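Local coordinates for putative transcriptional regulator (TetR/AcrR family) (Acinetobacter sp., PDB 3KNW), which probably binds DNA and regulates transcription, as other members of the TetR/AcrR family do through an N-terminal helix-turn-helix, at residues A[16-21]-A[64-68]; A[73-78]-A[138-142]; A[85-89]-A[153-157]; A[169-173]-A[192-196]. The contacts are given in a common frame with arbitrary orientation. Residues are numbered along the deposited sequence.

Interaction 1: A[16-21]-A[64-68]; sequences RQHILD and ELLKH
The local axes of helical segments 16-21 (helix 13-30) and 64-68 (helix 58-81) cross almost at right angles (-96°) with a closest approach of 10.2 Å, and the CA atoms are nearest at L20 and L65, 5.7 Å apart. Here L20 (chi1 m, chi2 t) points toward helix 58-81, its CD2 3.8 Å from L65 CD1, while L65 (t, p) brings CD1 to 3.1 Å from L20 O. In the TetR fold the first helix of the DNA-binding domain thus rests on the long helix leading into the C-terminal domain; F61 and F55 also touch L20. R16, extended with chi1 to chi3 t, forms a salt bridge from NH1 to E64 OE2 at 3.4 Å, weak as a hydrogen bond, and E64 OE1 a long one, 3.7 Å, to K67 NZ. Q17, folded with chi1 and chi2 m, sets OE1 over one face of the H68 ring (chi1 t), 3.0 Å from H68 CE1, and D21 OD1 lies at the ring edge, 3.8 Å from H68 NE2.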
loop_
_atom_site.group_PDB
_atom_site.type_symbol
_atom_site.label_atom_id
_atom_site.label_comp_id
_atom_site.label_asym_id
_atom_site.label_seq_id
_atom_site.Cartn_x
_atom_site.Cartn_y
_atom_site.Cartn_z
ATOM N N ARG A 16 -14.387 8.500 26.494
ATOM C CA ARG A 16 -13.250 7.742 26.051
ATOM C C ARG A 16 -13.381 7.431 24.549
ATOM O O ARG A 16 -12.417 7.615 23.801
ATOM C CB ARG A 16 -13.142 6.459 26.848
ATOM C CG ARG A 16 -11.862 5.713 26.655
ATOM C CD ARG A 16 -11.835 4.477 27.557
ATOM N NE ARG A 16 -10.630 3.683 27.342
ATOM C CZ ARG A 16 -10.461 2.789 26.357
ATOM N NH1 ARG A 16 -9.312 2.128 26.254
ATOM N NH2 ARG A 16 -11.432 2.548 25.480
ATOM N N GLN A 17 -14.579 6.996 24.118
ATOM C CA GLN A 17 -14.826 6.617 22.710
ATOM C C GLN A 17 -14.756 7.806 21.808
ATOM O O GLN A 17 -14.249 7.720 20.682
ATOM C CB GLN A 17 -16.218 6.001 22.496
ATOM C CG GLN A 17 -16.537 4.701 23.275
ATOM C CD GLN A 17 -15.530 3.596 23.040
ATOM O OE1 GLN A 17 -14.868 3.545 21.988
ATOM N NE2 GLN A 17 -15.388 2.713 24.033
ATOM N N HIS A 18 -15.294 8.923 22.286
ATOM C CA HIS A 18 -15.201 10.158 21.514
ATOM C C HIS A 18 -13.755 10.507 21.222
ATOM O O HIS A 18 -13.410 10.829 20.088
ATOM C CB HIS A 18 -15.855 11.346 22.214
ATOM C CG HIS A 18 -15.727 12.616 21.435
ATOM N ND1 HIS A 18 -16.521 12.895 20.344
ATOM C CD2 HIS A 18 -14.855 13.647 21.545
ATOM C CE1 HIS A 18 -16.159 14.058 19.831
ATOM N NE2 HIS A 18 -15.147 14.533 20.538
ATOM N N ILE A 19 -12.926 10.435 22.254
ATOM C CA ILE A 19 -11.519 10.776 22.112
ATOM C C ILE A 19 -10.838 9.867 21.089
ATOM O O ILE A 19 -10.137 10.345 20.212
ATOM C CB ILE A 19 -10.792 10.741 23.451
ATOM C CG1 ILE A 19 -11.395 11.779 24.423
ATOM C CG2 ILE A 19 -9.320 11.057 23.274
ATOM C CD1 ILE A 19 -10.982 11.581 25.786
ATOM N N LEU A 20 -11.043 8.569 21.197
ATOM C CA LEU A 20 -10.472 7.624 20.244
ATOM C C LEU A 20 -10.946 7.949 18.847
ATOM O O LEU A 20 -10.141 8.003 17.928
ATOM C CB LEU A 20 -10.838 6.190 20.601
ATOM C CG LEU A 20 -10.066 5.750 21.832
ATOM C CD1 LEU A 20 -10.825 4.648 22.517
ATOM C CD2 LEU A 20 -8.641 5.300 21.489
ATOM N N ASP A 21 -12.249 8.195 18.681
ATOM C CA ASP A 21 -12.792 8.516 17.366
ATOM C C ASP A 21 -12.273 9.846 16.803
ATOM O O ASP A 21 -11.937 9.911 15.615
ATOM C CB ASP A 21 -14.322 8.422 17.379
ATOM C CG ASP A 21 -14.813 6.966 17.626
ATOM O OD1 ASP A 21 -14.042 6.000 17.284
ATOM O OD2 ASP A 21 -15.948 6.787 18.162
ATOM N N GLU A 64 -4.428 2.082 22.199
ATOM C CA GLU A 64 -5.858 1.822 22.403
ATOM C C GLU A 64 -6.663 2.104 21.149
ATOM O O GLU A 64 -7.647 1.426 20.857
ATOM C CB GLU A 64 -6.413 2.522 23.642
ATOM C CG GLU A 64 -5.945 1.844 24.944
ATOM C CD GLU A 64 -6.244 0.308 25.004
ATOM O OE1 GLU A 64 -5.370 -0.498 25.479
ATOM O OE2 GLU A 64 -7.355 -0.091 24.569
ATOM N N LEU A 65 -6.213 3.094 20.408
ATOM C CA LEU A 65 -6.788 3.447 19.125
ATOM C C LEU A 65 -6.758 2.261 18.172
ATOM O O LEU A 65 -7.757 1.954 17.535
ATOM C CB LEU A 65 -5.963 4.585 18.539
ATOM C CG LEU A 65 -6.496 5.404 17.399
ATOM C CD1 LEU A 65 -7.819 5.992 17.812
ATOM C CD2 LEU A 65 -5.474 6.494 17.066
ATOM N N LEU A 66 -5.633 1.565 18.074
ATOM C CA LEU A 66 -5.559 0.474 17.122
ATOM C C LEU A 66 -6.374 -0.694 17.598
ATOM O O LEU A 66 -6.949 -1.399 16.794
ATOM C CB LEU A 66 -4.117 0.029 16.838
ATOM C CG LEU A 66 -3.245 1.049 16.083
ATOM C CD1 LEU A 66 -1.821 0.508 16.067
ATOM C CD2 LEU A 66 -3.748 1.449 14.647
ATOM N N LYS A 67 -6.378 -0.918 18.904
ATOM C CA LYS A 67 -7.115 -2.032 19.484
ATOM C C LYS A 67 -8.600 -1.815 19.226
ATOM O O LYS A 67 -9.308 -2.757 18.845
ATOM C CB LYS A 67 -6.867 -2.178 20.996
ATOM C CG LYS A 67 -5.692 -3.095 21.393
ATOM C CD LYS A 67 -5.658 -3.347 22.906
ATOM C CE LYS A 67 -4.314 -3.924 23.392
ATOM N NZ LYS A 67 -3.239 -2.905 23.741
ATOM N N HIS A 68 -9.052 -0.576 19.441
ATOM C CA HIS A 68 -10.460 -0.213 19.297
ATOM C C HIS A 68 -10.874 -0.312 17.856
ATOM O O HIS A 68 -11.993 -0.732 17.560
ATOM C CB HIS A 68 -10.753 1.205 19.819
ATOM C CG HIS A 68 -12.162 1.650 19.574
ATOM N ND1 HIS A 68 -13.249 1.004 20.124
ATOM C CD2 HIS A 68 -12.665 2.639 18.794
ATOM C CE1 HIS A 68 -14.363 1.593 19.715
ATOM N NE2 HIS A 68 -14.035 2.596 18.918
#

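Interaction 2: A[73-78]-A[138-142]; sequences YQIRLN and RLIAR
R142 reaches across to helix 58-81 with chi1, chi2 and chi3 all m, a folded path that lays one face of its guanidinium over L77 CD1 and lets R142 NH1 donate a 3.0 Å hydrogen bond to N78 OD1. N78 meets it with chi1 m; Q74 CB sits at the guanidinium edge, 4.2 Å from R142 NH2. The helical segments 73-78 and 138-142 run nearly parallel, 10° between directions, with axes 12.2 Å apart and CA-CA distances of 8.4 Å for Q74-L139 and 9.3 Å for L77-R142, so long side chains must span the gap. Such a pairing joins helix 58-81, which leads out of the DNA-binding domain, to helix 126-153 of the TetR C-terminal domain. L139 (t, p) places CD1 3.5 Å from L77 CD1 and 4.0 Å from Y73 CE2. Y73 (chi1 t) brings OH within 4.0 Å of L139 CD2 and hydrogen-bonds through that hydroxyl to Y94. Q74 (p, t) and R138 (m, t, m) put two donors, Q74 NE2 and R138 NH2, 3.5 Å apart.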
loop_
_atom_site.group_PDB
_atom_site.type_symbol
_atom_site.label_atom_id
_atom_site.label_comp_id
_atom_site.label_asym_id
_atom_site.label_seq_id
_atom_site.Cartn_x
_atom_site.Cartn_y
_atom_site.Cartn_z
ATOM N N TYR A 73 -13.749 -3.554 13.907
ATOM C CA TYR A 73 -13.632 -4.227 12.605
ATOM C C TYR A 73 -14.203 -5.644 12.692
ATOM O O TYR A 73 -15.044 -6.034 11.874
ATOM C CB TYR A 73 -12.184 -4.326 12.158
ATOM C CG TYR A 73 -11.992 -4.478 10.676
ATOM C CD1 TYR A 73 -11.538 -3.414 9.895
ATOM C CD2 TYR A 73 -12.238 -5.668 10.043
ATOM C CE1 TYR A 73 -11.353 -3.539 8.507
ATOM C CE2 TYR A 73 -12.058 -5.792 8.656
ATOM C CZ TYR A 73 -11.614 -4.727 7.902
ATOM O OH TYR A 73 -11.430 -4.872 6.557
ATOM N N GLN A 74 -13.806 -6.405 13.709
ATOM C CA GLN A 74 -14.270 -7.780 13.794
ATOM C C GLN A 74 -15.780 -7.905 14.127
ATOM O O GLN A 74 -16.459 -8.793 13.597
ATOM C CB GLN A 74 -13.380 -8.636 14.718
ATOM C CG GLN A 74 -13.418 -8.284 16.180
ATOM C CD GLN A 74 -12.791 -9.367 17.052
ATOM O OE1 GLN A 74 -13.034 -10.566 16.842
ATOM N NE2 GLN A 74 -11.980 -8.950 18.037
ATOM N N ILE A 75 -16.295 -7.027 14.978
ATOM C CA ILE A 75 -17.723 -6.930 15.182
ATOM C C ILE A 75 -18.420 -6.637 13.846
ATOM O O ILE A 75 -19.458 -7.240 13.562
ATOM C CB ILE A 75 -18.093 -5.822 16.194
ATOM C CG1 ILE A 75 -17.549 -6.151 17.582
ATOM C CG2 ILE A 75 -19.610 -5.624 16.283
ATOM C CD1 ILE A 75 -17.586 -4.945 18.532
ATOM N N ARG A 76 -17.861 -5.731 13.033
ATOM C CA ARG A 76 -18.447 -5.411 11.719
ATOM C C ARG A 76 -18.360 -6.612 10.780
ATOM O O ARG A 76 -19.280 -6.854 10.034
ATOM C CB ARG A 76 -17.826 -4.160 11.088
ATOM N N LEU A 77 -17.291 -7.391 10.850
ATOM C CA LEU A 77 -17.210 -8.668 10.112
ATOM C C LEU A 77 -18.185 -9.763 10.583
ATOM O O LEU A 77 -18.670 -10.559 9.790
ATOM C CB LEU A 77 -15.804 -9.244 10.198
ATOM C CG LEU A 77 -14.967 -9.054 8.951
ATOM C CD1 LEU A 77 -13.575 -9.608 9.126
ATOM C CD2 LEU A 77 -15.664 -9.776 7.850
ATOM N N ASN A 78 -18.445 -9.816 11.881
ATOM C CA ASN A 78 -19.390 -10.771 12.434
ATOM C C ASN A 78 -20.775 -10.552 11.839
ATOM O O ASN A 78 -21.439 -11.517 11.477
ATOM C CB ASN A 78 -19.436 -10.669 13.963
ATOM C CG ASN A 78 -18.145 -11.151 14.630
ATOM O OD1 ASN A 78 -17.319 -11.832 14.012
ATOM N ND2 ASN A 78 -17.970 -10.800 15.900
ATOM N N ARG A 138 -4.923 -11.876 11.514
ATOM C CA ARG A 138 -6.213 -12.452 11.801
ATOM C C ARG A 138 -7.245 -12.306 10.667
ATOM O O ARG A 138 -8.012 -13.242 10.396
ATOM C CB ARG A 138 -6.764 -11.867 13.078
ATOM C CG ARG A 138 -6.315 -12.620 14.309
ATOM C CD ARG A 138 -7.232 -12.251 15.444
ATOM N NE ARG A 138 -6.987 -10.923 16.002
ATOM C CZ ARG A 138 -7.928 -10.171 16.601
ATOM N NH1 ARG A 138 -7.604 -8.983 17.116
ATOM N NH2 ARG A 138 -9.210 -10.578 16.669
ATOM N N LEU A 139 -7.258 -11.139 10.024
ATOM C CA LEU A 139 -8.134 -10.888 8.915
ATOM C C LEU A 139 -7.822 -11.823 7.777
ATOM O O LEU A 139 -8.696 -12.481 7.255
ATOM C CB LEU A 139 -8.060 -9.439 8.512
ATOM C CG LEU A 139 -8.918 -9.077 7.316
ATOM C CD1 LEU A 139 -10.387 -9.301 7.608
ATOM C CD2 LEU A 139 -8.640 -7.654 6.890
ATOM N N ILE A 140 -6.581 -12.012 7.438
ATOM C CA ILE A 140 -6.285 -12.924 6.323
ATOM C C ILE A 140 -6.804 -14.338 6.678
ATOM O O ILE A 140 -7.312 -15.054 5.838
ATOM C CB ILE A 140 -4.778 -12.910 5.990
ATOM C CG1 ILE A 140 -4.397 -11.525 5.395
ATOM C CG2 ILE A 140 -4.419 -14.013 5.045
ATOM C CD1 ILE A 140 -2.836 -11.333 5.150
ATOM N N ALA A 141 -6.705 -14.705 7.939
ATOM C CA ALA A 141 -7.073 -16.028 8.404
ATOM C C ALA A 141 -8.607 -16.214 8.431
ATOM O O ALA A 141 -9.091 -17.253 8.062
ATOM C CB ALA A 141 -6.428 -16.312 9.819
ATOM N N ARG A 142 -9.368 -15.201 8.838
ATOM C CA ARG A 142 -10.831 -15.213 8.624
ATOM C C ARG A 142 -11.159 -15.350 7.128
ATOM O O ARG A 142 -11.966 -16.155 6.773
ATOM C CB ARG A 142 -11.505 -13.933 9.136
ATOM C CG ARG A 142 -11.444 -13.669 10.614
ATOM C CD ARG A 142 -12.373 -14.538 11.361
ATOM N NE ARG A 142 -13.803 -14.174 11.282
ATOM C CZ ARG A 142 -14.368 -13.130 11.903
ATOM N NH1 ARG A 142 -15.673 -12.923 11.784
ATOM N NH2 ARG A 142 -13.632 -12.283 12.618
#

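Interaction 3: A[85-89]-A[153-157]; sequences TSARD and EGSIQ
The backbones of 85-89 and 153-157 come closest at R88 and S155, with 5.8 Å between CA atoms. S86 (phi/psi -52/156) holds the N-cap position before helix 87-100 without a capping bond from its side chain. In the other segment, G154 leaves helical geometry after E153 with phi/psi 89/6, where a CB would jam against the preceding carbonyl; S155 (-78/-22) and I156 (-116/109) carry the chain on. Van der Waals contacts supply the fit: S86 OG lies 3.4 Å from S155 CB, R88 CB lies 3.9 Å from I156 CG1, and R88 CD lies 3.3 Å from S155 O. Among polar groups, S155 (chi1 p) gives a 2.9 Å hydrogen bond from OG to E153 OE1 within its own segment, and the same E153 OE1 lies 3.6 Å from A87 N. R88, extended with chi1 to chi3 t, passes S155 and brings NH1 to 3.4 Å from Q157 OE1, but its salt bridge is with D201. L200 touches both R88 and I156. The contact joins the start of helix 87-100 to the turn after helix 126-153, at one extremity of the all-helical TetR-type C-terminal domain.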
loop_
_atom_site.group_PDB
_atom_site.type_symbol
_atom_site.label_atom_id
_atom_site.label_comp_id
_atom_site.label_asym_id
_atom_site.label_seq_id
_atom_site.Cartn_x
_atom_site.Cartn_y
_atom_site.Cartn_z
ATOM N N THR A 85 -26.221 -16.853 3.665
ATOM C CA THR A 85 -25.798 -16.873 2.266
ATOM C C THR A 85 -24.532 -17.713 2.115
ATOM O O THR A 85 -24.029 -18.285 3.086
ATOM C CB THR A 85 -25.501 -15.433 1.714
ATOM O OG1 THR A 85 -24.442 -14.822 2.487
ATOM C CG2 THR A 85 -26.796 -14.529 1.701
ATOM N N SER A 86 -24.079 -17.821 0.868
ATOM C CA SER A 86 -22.821 -18.431 0.479
ATOM C C SER A 86 -21.591 -17.896 1.217
ATOM O O SER A 86 -21.587 -16.769 1.677
ATOM C CB SER A 86 -22.562 -18.126 -0.994
ATOM O OG SER A 86 -22.849 -19.227 -1.777
ATOM N N ALA A 87 -20.542 -18.722 1.275
ATOM C CA ALA A 87 -19.217 -18.254 1.642
ATOM C C ALA A 87 -18.790 -17.249 0.563
ATOM O O ALA A 87 -18.279 -16.174 0.876
ATOM C CB ALA A 87 -18.198 -19.449 1.750
ATOM N N ARG A 88 -19.029 -17.600 -0.696
ATOM C CA ARG A 88 -18.622 -16.773 -1.799
ATOM C C ARG A 88 -19.228 -15.376 -1.760
ATOM O O ARG A 88 -18.511 -14.356 -1.892
ATOM C CB ARG A 88 -18.996 -17.432 -3.092
ATOM C CG ARG A 88 -18.868 -16.487 -4.250
ATOM C CD ARG A 88 -18.789 -17.282 -5.507
ATOM N NE ARG A 88 -18.519 -16.427 -6.641
ATOM C CZ ARG A 88 -17.846 -16.814 -7.715
ATOM N NH1 ARG A 88 -17.374 -18.054 -7.802
ATOM N NH2 ARG A 88 -17.636 -15.953 -8.703
ATOM N N ASP A 89 -20.535 -15.324 -1.576
ATOM C CA ASP A 89 -21.232 -14.064 -1.515
ATOM C C ASP A 89 -20.831 -13.342 -0.264
ATOM O O ASP A 89 -20.799 -12.123 -0.260
ATOM C CB ASP A 89 -22.785 -14.244 -1.636
ATOM C CG ASP A 89 -23.216 -14.709 -3.048
ATOM O OD1 ASP A 89 -22.335 -15.002 -3.909
ATOM O OD2 ASP A 89 -24.422 -14.813 -3.306
ATOM N N GLU A 153 -18.613 -26.282 0.271
ATOM C CA GLU A 153 -19.985 -26.249 -0.299
ATOM C C GLU A 153 -20.020 -26.215 -1.811
ATOM O O GLU A 153 -21.064 -26.379 -2.385
ATOM C CB GLU A 153 -20.754 -24.983 0.051
ATOM C CG GLU A 153 -20.745 -24.450 1.435
ATOM C CD GLU A 153 -20.931 -22.911 1.409
ATOM O OE1 GLU A 153 -20.527 -22.246 0.395
ATOM O OE2 GLU A 153 -21.482 -22.369 2.411
ATOM N N GLY A 154 -18.932 -25.910 -2.476
ATOM C CA GLY A 154 -18.996 -25.810 -3.929
ATOM C C GLY A 154 -19.351 -24.425 -4.438
ATOM O O GLY A 154 -19.544 -24.216 -5.634
ATOM N N SER A 155 -19.440 -23.438 -3.570
ATOM C CA SER A 155 -19.662 -22.060 -4.076
ATOM C C SER A 155 -18.357 -21.431 -4.624
ATOM O O SER A 155 -18.420 -20.520 -5.446
ATOM C CB SER A 155 -20.354 -21.168 -3.026
ATOM O OG SER A 155 -19.492 -20.843 -1.952
ATOM N N ILE A 156 -17.188 -21.927 -4.200
ATOM C CA ILE A 156 -15.879 -21.446 -4.722
ATOM C C ILE A 156 -15.187 -22.580 -5.439
ATOM O O ILE A 156 -14.785 -23.515 -4.832
ATOM C CB ILE A 156 -15.006 -20.850 -3.636
ATOM C CG1 ILE A 156 -15.670 -19.562 -3.108
ATOM C CG2 ILE A 156 -13.669 -20.535 -4.206
ATOM C CD1 ILE A 156 -15.170 -19.038 -1.791
ATOM N N GLN A 157 -15.095 -22.522 -6.752
ATOM C CA GLN A 157 -14.665 -23.674 -7.511
ATOM C C GLN A 157 -13.162 -23.766 -7.630
ATOM O O GLN A 157 -12.623 -24.782 -8.094
ATOM C CB GLN A 157 -15.290 -23.643 -8.905
ATOM C CG GLN A 157 -16.850 -23.775 -8.899
ATOM C CD GLN A 157 -17.559 -22.446 -8.566
ATOM O OE1 GLN A 157 -16.964 -21.345 -8.651
ATOM N NE2 GLN A 157 -18.831 -22.543 -8.186
#

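Interaction 4: A[169-173]-A[192-196]; sequences IYQMY and ALEST
At the apolar centre, the methyl of A192 sits over the face of the Y173 ring, CB lying 3.9 Å from the ring centroid and 14° off its normal, a CH-pi contact. Selenomethionine M172, with chi1 and chi2 t and chi3 p, curls its terminal methyl in beside it: M172 CE is 4.1 Å from A192 CB and 3.4 Å from T196 OG1, and M172 SE is 4.3 Å from S195 CB. Segments 169-173 of helix 162-183 and 192-196 of helix 187-200 are nearly antiparallel, 162° between directions (signed crossing angle 162°), with a closest approach of the segment axes of 10.7 Å; CA atoms pair at 6.5 Å for Y173-A192 and 7.0 Å for I169-T196. Further out, I169 CD1 is 4.2 Å from T196 CG2 and L193 CD2 is 3.5 Å from Y173 OH. The polar edge is a short chain: Y173 (chi1 m) donates from OH to T196 OG1 at 2.6 Å, and T196 OG1 (chi1 m) in turn donates a 2.7 Å hydrogen bond to A192 O. M92 and L95 of helix 87-100 touch T196, while Q171 of the second subunit packs on M172 and A192, consistent with the helical dimer interface usual in TetR proteins. Because the tyrosine and threonine are linked in series to the A192 carbonyl, both hydroxyls donate hydrogen bonds within a buried, largely apolar junction.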
loop_
_atom_site.group_PDB
_atom_site.type_symbol
_atom_site.label_atom_id
_atom_site.label_comp_id
_atom_site.label_asym_id
_atom_site.label_seq_id
_atom_site.Cartn_x
_atom_site.Cartn_y
_atom_site.Cartn_z
ATOM N N ILE A 169 -5.753 -12.404 -2.601
ATOM C CA ILE A 169 -6.860 -11.468 -2.630
ATOM C C ILE A 169 -6.548 -10.243 -1.748
ATOM O O ILE A 169 -6.633 -9.065 -2.217
ATOM C CB ILE A 169 -8.153 -12.130 -2.204
ATOM C CG1 ILE A 169 -8.615 -13.092 -3.263
ATOM C CG2 ILE A 169 -9.230 -11.114 -1.955
ATOM C CD1 ILE A 169 -9.764 -13.945 -2.783
ATOM N N TYR A 170 -6.104 -10.495 -0.522
ATOM C CA TYR A 170 -5.855 -9.369 0.351
ATOM C C TYR A 170 -4.696 -8.460 -0.152
ATOM O O TYR A 170 -4.766 -7.246 -0.053
ATOM C CB TYR A 170 -5.653 -9.817 1.786
ATOM C CG TYR A 170 -5.603 -8.674 2.753
ATOM C CD1 TYR A 170 -6.753 -8.126 3.276
ATOM C CD2 TYR A 170 -4.407 -8.159 3.175
ATOM C CE1 TYR A 170 -6.705 -7.077 4.212
ATOM C CE2 TYR A 170 -4.363 -7.107 4.108
ATOM C CZ TYR A 170 -5.513 -6.603 4.635
ATOM O OH TYR A 170 -5.456 -5.564 5.534
ATOM N N GLN A 171 -3.675 -9.048 -0.736
ATOM C CA GLN A 171 -2.576 -8.267 -1.249
ATOM C C GLN A 171 -3.019 -7.418 -2.411
ATOM O O GLN A 171 -2.679 -6.270 -2.447
ATOM C CB GLN A 171 -1.448 -9.162 -1.692
ATOM C CG GLN A 171 -0.618 -9.646 -0.528
ATOM C CD GLN A 171 0.377 -10.703 -0.897
ATOM O OE1 GLN A 171 0.933 -11.352 -0.046
ATOM N NE2 GLN A 171 0.600 -10.875 -2.155
HETATM N N MSE A 172 -3.785 -7.973 -3.341
HETATM C CA MSE A 172 -4.298 -7.250 -4.508
HETATM C C MSE A 172 -5.202 -6.152 -4.129
HETATM O O MSE A 172 -5.114 -5.071 -4.711
HETATM C CB MSE A 172 -5.012 -8.182 -5.466
HETATM C CG MSE A 172 -5.739 -7.500 -6.660
HETATM SE SE MSE A 172 -6.560 -8.918 -7.710
HETATM C CE MSE A 172 -8.102 -9.240 -6.673
ATOM N N TYR A 173 -6.031 -6.330 -3.094
ATOM C CA TYR A 173 -6.872 -5.194 -2.677
ATOM C C TYR A 173 -6.107 -4.075 -2.042
ATOM O O TYR A 173 -6.365 -2.920 -2.344
ATOM C CB TYR A 173 -8.040 -5.626 -1.800
ATOM C CG TYR A 173 -9.171 -6.141 -2.649
ATOM C CD1 TYR A 173 -9.084 -7.376 -3.315
ATOM C CD2 TYR A 173 -10.320 -5.403 -2.837
ATOM C CE1 TYR A 173 -10.127 -7.878 -4.069
ATOM C CE2 TYR A 173 -11.377 -5.925 -3.622
ATOM C CZ TYR A 173 -11.249 -7.135 -4.242
ATOM O OH TYR A 173 -12.292 -7.605 -5.031
ATOM N N ALA A 192 -10.013 -4.996 -9.383
ATOM C CA ALA A 192 -9.831 -6.027 -8.356
ATOM C C ALA A 192 -11.126 -6.829 -8.106
ATOM O O ALA A 192 -11.094 -8.063 -7.985
ATOM C CB ALA A 192 -9.434 -5.369 -7.021
ATOM N N LEU A 193 -12.241 -6.099 -7.973
ATOM C CA LEU A 193 -13.568 -6.720 -7.866
ATOM C C LEU A 193 -13.848 -7.683 -9.001
ATOM O O LEU A 193 -14.232 -8.813 -8.790
ATOM C CB LEU A 193 -14.691 -5.666 -7.789
ATOM C CG LEU A 193 -14.947 -5.105 -6.372
ATOM C CD1 LEU A 193 -15.949 -3.931 -6.387
ATOM C CD2 LEU A 193 -15.448 -6.232 -5.411
ATOM N N GLU A 194 -13.612 -7.234 -10.215
ATOM C CA GLU A 194 -13.953 -8.051 -11.384
ATOM C C GLU A 194 -12.996 -9.237 -11.440
ATOM O O GLU A 194 -13.385 -10.339 -11.712
ATOM C CB GLU A 194 -13.982 -7.203 -12.680
ATOM C CG GLU A 194 -14.712 -7.887 -13.846
ATOM C CD GLU A 194 -16.202 -8.260 -13.553
ATOM O OE1 GLU A 194 -16.738 -9.204 -14.210
ATOM O OE2 GLU A 194 -16.834 -7.592 -12.682
ATOM N N SER A 195 -11.747 -9.008 -11.076
ATOM C CA SER A 195 -10.762 -10.054 -10.999
ATOM C C SER A 195 -10.961 -11.112 -9.906
ATOM O O SER A 195 -10.686 -12.285 -10.155
ATOM C CB SER A 195 -9.380 -9.414 -10.895
ATOM O OG SER A 195 -8.945 -9.172 -12.230
ATOM N N THR A 196 -11.424 -10.711 -8.726
ATOM C CA THR A 196 -11.720 -11.645 -7.671
ATOM C C THR A 196 -12.752 -12.735 -8.127
ATOM O O THR A 196 -12.750 -13.859 -7.599
ATOM C CB THR A 196 -12.284 -10.923 -6.415
ATOM O OG1 THR A 196 -11.398 -9.869 -6.011
ATOM C CG2 THR A 196 -12.484 -11.918 -5.242
#

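Overall arrangement
Along the chain interaction 1 closes before interaction 2 opens; interactions 2 and 3 then interleave, and interaction 4 comes last. Interactions 1 and 2 share helix 58-81, their centres 18 Å apart, so this helix connects the DNA-binding part to the C-terminal domain. The centres of interactions 2, 3 and 4 lie 17 to 18 Å from one another. Interactions 2 and 4 touch directly, L139 CD2 meeting Y170 CE1 at 3.4 Å, whereas interaction 3 lies 35 Å, centre to centre, from interaction 1, across the chain's centre. Helix 58-81 spans interactions 1 and 2, and the Y170 contact joins interaction 2 to interaction 4, which lies beside the second subunit.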